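Local coordinates for protein 2-dehydropantoate 2-reductase (Enterococcus faecium, PDB 3WFI) that works as an NADH-dependent D-mandelate dehydrogenase of the ketopantoate reductase family, interconverting 2-oxo acids and D-2-hydroxy acids, at residues 60-65 with 83-88. Sequence-based numbering, arbitrary orientation.
Sequences VLQSEV and LEKMLQ
At the edge of the Rossmann-type dinucleotide-binding domain, the turn that leaves outer strand 59-61 meets helix 80-90, and Gln-62 bridges the gap to Met-86 and Lys-85. The backbones do not touch: the nearest CA atoms, those of Gln-62 and Met-86, are 6.8 Å apart. Gln-62 spans that distance with CD anti to CA (chi2 -179°), a straight chain that carries its amide up to the helix. NE2 comes to rest against the helix backbone, 3.6 Å from CA of Met-86, and donates a hydrogen bond to OD2 of Asp-89, one turn further along the same helix. On the other branch of the amide, OE1 touches the methyl CE of Met-86 at 3.4 Å. The bends of Met-86 at chi2 and chi3 (63° and 82°) swing its thioether out toward Gln-62, with SD 4.1 Å from CB of Gln-62 and the methyl against the amide oxygen.

The strand belongs to the parallel part of the nucleotide-binding sheet, next to strand 25-30; there Ile-29 touches both Gln-62 and Met-86, so the contact continues into the sheet. Asp-30, an NAD(+)-binding residue at the end of that neighbouring strand, shares a backbone hydrogen bond with Gln-62, while its side chain lies about 6 Å from that of Met-86. Gln-62 also occupies the second position of a type I turn, closed by Glu-64 N to Leu-61 O at 2.8 Å. Toward solvent, the aliphatic part of Lys-85 borders the amide, with CG 3.9 Å from NE2 of Gln-62.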
loop_
_atom_site.group_PDB
_atom_site.type_symbol
_atom_site.label_atom_id
_atom_site.label_comp_id
_atom_site.label_asym_id
_atom_site.label_seq_id
_atom_site.Cartn_x
_atom_site.Cartn_y
_atom_site.Cartn_z
ATOM N N VAL B 60 -1.189 -36.592 -23.420
ATOM C CA VAL B 60 -0.484 -37.056 -22.236
ATOM C C VAL B 60 -0.799 -36.157 -21.042
ATOM O O VAL B 60 -0.995 -34.942 -21.192
ATOM C CB VAL B 60 1.038 -37.098 -22.461
ATOM C CG1 VAL B 60 1.404 -38.305 -23.309
ATOM C CG2 VAL B 60 1.534 -35.827 -23.128
ATOM N N LEU B 61 -0.875 -36.775 -19.868
ATOM C CA LEU B 61 -0.819 -36.037 -18.606
ATOM C C LEU B 61 0.460 -35.219 -18.601
ATOM O O LEU B 61 1.507 -35.700 -19.012
ATOM C CB LEU B 61 -0.793 -36.981 -17.383
ATOM C CG LEU B 61 -1.951 -36.964 -16.374
ATOM C CD1 LEU B 61 -1.594 -37.867 -15.201
ATOM C CD2 LEU B 61 -2.266 -35.553 -15.896
ATOM N N GLN B 62 0.385 -33.999 -18.098
ATOM C CA GLN B 62 1.526 -33.088 -18.192
ATOM C C GLN B 62 2.823 -33.575 -17.540
ATOM O O GLN B 62 3.916 -33.271 -18.009
ATOM C CB GLN B 62 1.133 -31.685 -17.728
ATOM C CG GLN B 62 1.375 -31.361 -16.278
ATOM C CD GLN B 62 0.928 -29.950 -15.937
ATOM O OE1 GLN B 62 -0.183 -29.553 -16.261
ATOM N NE2 GLN B 62 1.803 -29.182 -15.295
ATOM N N SER B 63 2.676 -34.388 -16.504
ATOM C CA SER B 63 3.800 -34.995 -15.805
ATOM C C SER B 63 4.311 -36.290 -16.440
ATOM O O SER B 63 5.213 -36.924 -15.889
ATOM C CB SER B 63 3.387 -35.281 -14.362
ATOM O OG SER B 63 2.256 -36.132 -14.330
ATOM N N GLU B 64 3.750 -36.673 -17.593
ATOM C CA GLU B 64 4.046 -37.954 -18.222
ATOM C C GLU B 64 4.369 -37.804 -19.717
ATOM O O GLU B 64 3.796 -38.505 -20.546
ATOM C CB GLU B 64 2.867 -38.918 -17.983
ATOM C CG GLU B 64 2.604 -39.186 -16.498
ATOM C CD GLU B 64 1.437 -40.121 -16.230
ATOM O OE1 GLU B 64 0.637 -40.385 -17.157
ATOM O OE2 GLU B 64 1.312 -40.589 -15.073
ATOM N N VAL B 65 5.304 -36.902 -20.047
ATOM C CA VAL B 65 5.674 -36.630 -21.445
ATOM C C VAL B 65 6.962 -37.307 -21.959
ATOM O O VAL B 65 7.403 -37.008 -23.069
ATOM C CB VAL B 65 5.874 -35.114 -21.711
ATOM C CG1 VAL B 65 4.685 -34.284 -21.246
ATOM C CG2 VAL B 65 7.154 -34.635 -21.053
ATOM N N LEU B 83 1.857 -21.847 -15.237
ATOM C CA LEU B 83 2.726 -21.816 -16.426
ATOM C C LEU B 83 4.121 -22.384 -16.184
ATOM O O LEU B 83 4.626 -23.159 -16.990
ATOM C CB LEU B 83 2.866 -20.382 -16.975
ATOM C CG LEU B 83 3.838 -20.200 -18.160
ATOM C CD1 LEU B 83 3.391 -20.996 -19.380
ATOM C CD2 LEU B 83 4.000 -18.727 -18.515
ATOM N N GLU B 84 4.766 -21.976 -15.093
ATOM C CA GLU B 84 6.136 -22.406 -14.862
ATOM C C GLU B 84 6.183 -23.904 -14.613
ATOM O O GLU B 84 7.068 -24.588 -15.117
ATOM C CB GLU B 84 6.786 -21.625 -13.718
ATOM C CG GLU B 84 8.220 -22.058 -13.458
ATOM C CD GLU B 84 9.055 -20.956 -12.858
ATOM O OE1 GLU B 84 10.254 -20.862 -13.200
ATOM O OE2 GLU B 84 8.498 -20.175 -12.059
ATOM N N LYS B 85 5.215 -24.413 -13.863
ATOM C CA LYS B 85 5.090 -25.847 -13.633
ATOM C C LYS B 85 4.843 -26.643 -14.937
ATOM O O LYS B 85 5.467 -27.684 -15.152
ATOM C CB LYS B 85 3.973 -26.099 -12.614
ATOM C CG LYS B 85 3.696 -27.557 -12.313
ATOM C CD LYS B 85 4.968 -28.254 -11.913
ATOM C CE LYS B 85 4.714 -29.646 -11.386
ATOM N NZ LYS B 85 5.934 -30.144 -10.699
ATOM N N MET B 86 3.936 -26.157 -15.787
ATOM C CA MET B 86 3.690 -26.770 -17.095
ATOM C C MET B 86 5.003 -26.858 -17.885
ATOM O O MET B 86 5.383 -27.929 -18.368
ATOM C CB MET B 86 2.637 -25.979 -17.880
ATOM C CG MET B 86 2.432 -26.418 -19.331
ATOM S SD MET B 86 1.825 -28.112 -19.506
ATOM C CE MET B 86 0.070 -27.850 -19.247
ATOM N N LEU B 87 5.711 -25.746 -17.987
ATOM C CA LEU B 87 6.985 -25.719 -18.714
ATOM C C LEU B 87 7.997 -26.685 -18.126
ATOM O O LEU B 87 8.650 -27.410 -18.875
ATOM C CB LEU B 87 7.564 -24.302 -18.752
ATOM C CG LEU B 87 6.757 -23.352 -19.648
ATOM C CD1 LEU B 87 7.204 -21.912 -19.435
ATOM C CD2 LEU B 87 6.881 -23.746 -21.105
ATOM N N GLN B 88 8.114 -26.701 -16.796
ATOM C CA GLN B 88 8.998 -27.637 -16.109
ATOM C C GLN B 88 8.641 -29.066 -16.487
ATOM O O GLN B 88 9.512 -29.857 -16.809
ATOM C CB GLN B 88 8.911 -27.475 -14.573
ATOM C CG GLN B 88 9.705 -26.291 -14.022
ATOM C CD GLN B 88 9.404 -25.986 -12.549
ATOM O OE1 GLN B 88 8.568 -26.636 -11.915
ATOM N NE2 GLN B 88 10.074 -24.971 -12.011
#